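Local coordinates for ESSB (PDB 4ANO), which is an integral membrane component of the type VII secretion system, present here as its cytoplasmic fragment, and probably helps to build the secretion machinery at the membrane, at residues 192-195 against 196-199; 199-202 against 203-206. All coordinates share one frame; numbering follows the deposited sequence. Where two conformers were deposited one is given.

Interaction 1: residues 192-195 against 196-199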
# COMPACT_ATOMS: atom_id res chain seq x y z
N ALA A 192 -8.38 14.76 4.77
CA ALA A 192 -8.51 16.25 4.82
C ALA A 192 -7.21 17.03 4.59
O ALA A 192 -7.24 18.09 3.90
CB ALA A 192 -9.11 16.68 6.14
N VAL A 193 -6.10 16.52 5.15
CA VAL A 193 -4.78 17.17 5.07
C VAL A 193 -4.34 17.10 3.59
O VAL A 193 -4.00 18.14 2.97
CB VAL A 193 -3.68 16.49 5.98
CG1 VAL A 193 -2.29 16.92 5.55
CG2 VAL A 193 -3.95 16.79 7.55
N LEU A 194 -4.43 15.91 3.01
CA LEU A 194 -4.16 15.76 1.58
C LEU A 194 -5.02 16.67 0.71
O LEU A 194 -4.50 17.19 -0.31
CB LEU A 194 -4.30 14.33 1.10
CG LEU A 194 -3.26 13.35 1.62
CD1 LEU A 194 -3.68 11.94 1.31
CD2 LEU A 194 -1.90 13.65 0.91
N GLU A 195 -6.29 16.87 1.07
CA GLU A 195 -7.15 17.64 0.20
C GLU A 195 -6.73 19.09 0.17
O GLU A 195 -6.72 19.72 -0.88
CB GLU A 195 -8.60 17.54 0.59
CG GLU A 195 -9.46 17.64 -0.68
CD GLU A 195 -9.55 16.31 -1.39
OE1 GLU A 195 -9.91 15.33 -0.71
OE2 GLU A 195 -9.27 16.25 -2.60
N LYS A 196 -6.37 19.64 1.33
CA LYS A 196 -5.88 21.02 1.35
C LYS A 196 -4.55 21.12 0.58
O LYS A 196 -4.28 22.14 -0.11
CB LYS A 196 -5.74 21.56 2.78
CG LYS A 196 -5.55 23.08 2.85
CD LYS A 196 -5.16 23.55 4.25
CE LYS A 196 -3.66 23.84 4.38
NZ LYS A 196 -2.85 22.58 4.32
N TRP A 197 -3.73 20.07 0.68
CA TRP A 197 -2.46 20.02 -0.07
C TRP A 197 -2.64 19.96 -1.58
O TRP A 197 -1.93 20.67 -2.30
CB TRP A 197 -1.62 18.85 0.38
CG TRP A 197 -0.17 18.89 -0.11
CD1 TRP A 197 0.50 19.92 -0.74
CD2 TRP A 197 0.77 17.88 0.11
NE1 TRP A 197 1.81 19.55 -0.98
CE2 TRP A 197 1.99 18.30 -0.46
CE3 TRP A 197 0.70 16.62 0.70
CZ2 TRP A 197 3.13 17.51 -0.43
CZ3 TRP A 197 1.81 15.84 0.72
CH2 TRP A 197 3.01 16.27 0.18
N VAL A 198 -3.60 19.18 -2.08
CA VAL A 198 -3.69 18.97 -3.56
C VAL A 198 -4.19 20.31 -4.13
O VAL A 198 -3.71 20.75 -5.19
CB VAL A 198 -4.65 17.81 -4.01
CG1 VAL A 198 -6.09 18.16 -3.77
CG2 VAL A 198 -4.45 17.43 -5.52
N ASP A 199 -5.11 20.97 -3.40
CA ASP A 199 -5.61 22.31 -3.81
C ASP A 199 -4.46 23.31 -3.94
O ASP A 199 -4.34 24.02 -4.93
CB ASP A 199 -6.68 22.90 -2.83
CG ASP A 199 -8.05 22.21 -2.95
OD1 ASP A 199 -8.27 21.45 -3.92
OD2 ASP A 199 -8.92 22.40 -2.03

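Interaction 2: residues 199-202 against 203-206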
# COMPACT_ATOMS: atom_id res chain seq x y z
N ASP A 199 -5.11 20.97 -3.40
CA ASP A 199 -5.61 22.31 -3.81
C ASP A 199 -4.46 23.31 -3.94
O ASP A 199 -4.34 24.02 -4.93
CB ASP A 199 -6.68 22.90 -2.83
CG ASP A 199 -8.05 22.21 -2.95
OD1 ASP A 199 -8.27 21.45 -3.92
OD2 ASP A 199 -8.92 22.40 -2.03
N GLU A 200 -3.57 23.34 -2.93
CA GLU A 200 -2.44 24.24 -2.93
C GLU A 200 -1.54 23.97 -4.11
O GLU A 200 -1.09 24.90 -4.86
CB GLU A 200 -1.67 24.10 -1.62
CG GLU A 200 -2.40 24.73 -0.45
CD GLU A 200 -1.69 24.53 0.87
OE1 GLU A 200 -0.67 23.78 0.93
OE2 GLU A 200 -2.15 25.13 1.86
N GLU A 201 -1.29 22.68 -4.32
CA GLU A 201 -0.37 22.29 -5.35
C GLU A 201 -0.98 22.50 -6.74
O GLU A 201 -0.29 22.90 -7.67
CB GLU A 201 0.02 20.81 -5.20
CG GLU A 201 1.08 20.46 -6.22
CD GLU A 201 2.43 21.25 -6.04
OE1 GLU A 201 2.72 21.82 -4.95
OE2 GLU A 201 3.28 21.24 -6.99
N GLU A 202 -2.28 22.28 -6.88
CA GLU A 202 -2.95 22.53 -8.18
C GLU A 202 -2.90 24.05 -8.55
O GLU A 202 -2.65 24.38 -9.70
CB GLU A 202 -4.42 22.09 -8.14
CG GLU A 202 -5.20 22.44 -9.39
CD GLU A 202 -6.58 21.83 -9.51
OE1 GLU A 202 -6.74 20.61 -9.21
OE2 GLU A 202 -7.48 22.54 -9.97
N ALA A 203 -3.07 24.92 -7.56
CA ALA A 203 -3.02 26.40 -7.84
C ALA A 203 -1.62 26.73 -8.35
O ALA A 203 -1.46 27.50 -9.33
CB ALA A 203 -3.38 27.16 -6.57
N LYS A 204 -0.58 26.11 -7.78
CA LYS A 204 0.82 26.39 -8.22
C LYS A 204 1.10 25.98 -9.65
O LYS A 204 1.75 26.67 -10.38
CB LYS A 204 1.86 25.77 -7.26
CG LYS A 204 1.95 26.49 -5.89
CD LYS A 204 2.91 25.74 -4.94
CE LYS A 204 3.01 26.41 -3.57
NZ LYS A 204 3.77 25.56 -2.58
N GLU A 205 0.65 24.79 -10.04
CA GLU A 205 0.88 24.30 -11.38
C GLU A 205 0.13 25.14 -12.38
O GLU A 205 0.66 25.45 -13.42
CB GLU A 205 0.43 22.84 -11.47
CG GLU A 205 1.33 21.95 -10.57
CD GLU A 205 2.65 21.69 -11.17
OE1 GLU A 205 3.58 22.53 -11.03
OE2 GLU A 205 2.77 20.59 -11.78
N ARG A 206 -1.09 25.59 -12.03
CA ARG A 206 -1.86 26.46 -12.93
C ARG A 206 -1.15 27.79 -13.21
O ARG A 206 -1.22 28.30 -14.33
CB ARG A 206 -3.33 26.71 -12.47
CG ARG A 206 -4.14 25.38 -12.31
CD ARG A 206 -5.65 25.66 -11.88
NE ARG A 206 -6.38 24.39 -11.98
CZ ARG A 206 -6.71 23.85 -13.15
NH1 ARG A 206 -6.42 24.55 -14.28
NH2 ARG A 206 -7.33 22.67 -13.18
O HOH W 1 3.74 23.32 -8.67

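Interaction 1: residues 192-195 against 196-199
Leu194 meets the indole of Trp197 obliquely, with its methyl CD2 4.0 Å from CE3 on the six-membered ring, a contact that belongs neither squarely to a face nor to an edge. It is an apolar touch between residues three apart, so the two side chains leave the helix on the same flank. With CG of Trp197 opposite the backbone N (chi1 -167°), the indole is carried to the flank where Leu194 CD2 lies. The helical backbone itself places Trp197 CB 3.4 Å from Leu194 O.

The side chain of Glu195, which ends in the other flat group, bends at chi2 and lies beside that of Val198, pointing the same way. Its OE2 lies 3.9 Å from Val198 CG1, and the same methyl sits 3.3 Å from the backbone atom Glu195 O, so the valine branch rests on the turn before it. Underneath, the peptide groups form regular i to i+4 helical bonds: Lys196 N to Ala192 O, Trp197 N to Val193 O, Val198 N to Leu194 O and Asp199 N to Glu195 O. The shortest of them is Val198 N to Leu194 O at 2.8 Å, and it is also the most bent, with an angle of 142° at the hydrogen.

Leu194, Trp197 and Val198 are buried, whereas Glu195 and Asp199 are exposed, which makes this part of helix 187-207 amphipathic. Its apolar side packs on helix 84-98 through Ile92, Ile88 and Leu85, while Val193, Lys196 and Trp197 touch helix 176-183 at Glu180, Leu181 and Ile177.

Interaction 2: residues 199-202 against 203-206
Glu202 and Arg206 are brought together by complementary first torsions: CG of Glu202 is turned opposite its backbone N (chi1 174°), whereas CG of Arg206 is turned opposite its carbonyl carbon (chi1 -58°). The two chains then run side by side along one flank of the helix. A salt bridge results, in which one carboxylate oxygen takes two donors: Glu202 OE2 receives Arg206 NE at 2.9 Å and Arg206 NH2 at 3.2 Å. That oxygen lies in the guanidinium plane, at its NE edge, while the carboxylate and guanidinium planes stand 68° apart, and both nitrogens reach OE2 from the same face of the carboxylate. NE comes on the anti side but tilted out of the carboxylate plane, and makes the straighter bond; NH2 reaches the same oxygen from above the plane. Glu202 OE1 is held separately by a salt bridge to Arg89 of helix 84-98, so the carboxylate links two arginines. An alanine in place of Glu202 would probably leave Arg206 and Arg89 without their shared carboxylate and set the Arg206 guanidinium free to turn.

Farther round the helix, Glu201 and Glu205 bring like charges near each other, with Glu201 OE2 4.3 Å from Glu205 OE1. A water donates to both oxygens, and Glu205 OE1 also pairs with Lys208; together these probably ease the repulsion. Lys204 crosses Glu201 at about a right angle, and its NZ stays 4.6 Å from Glu201 OE1, beyond salt-bridge range.

Backbone bonds from Ala203, Lys204, Glu205 and Arg206 to the residues four before them complete the turn. The i to i+4 Glu-Arg pair is a classic intrahelical salt bridge, here near the C-terminal end of helix 187-207 on the surface of the cytoplasmic fragment.

How the interactions relate
Interactions 1 and 2 are successive portions of helix 187-207, their centres about 11 Å apart, and they share Asp199. Its backbone N closes a turn in interaction 1, and its O receives Ala203 N in interaction 2, so the helical bonding runs unbroken through it. Their character changes along the axis: the centre of 192-199 lies about 19 Å from the centre of the chain and includes buried apolar residues, whereas that of 199-206 lies about 26 Å out and is a charged surface contact. Helix 84-98 accompanies both, with Leu85 and Ile88 touching residues of each.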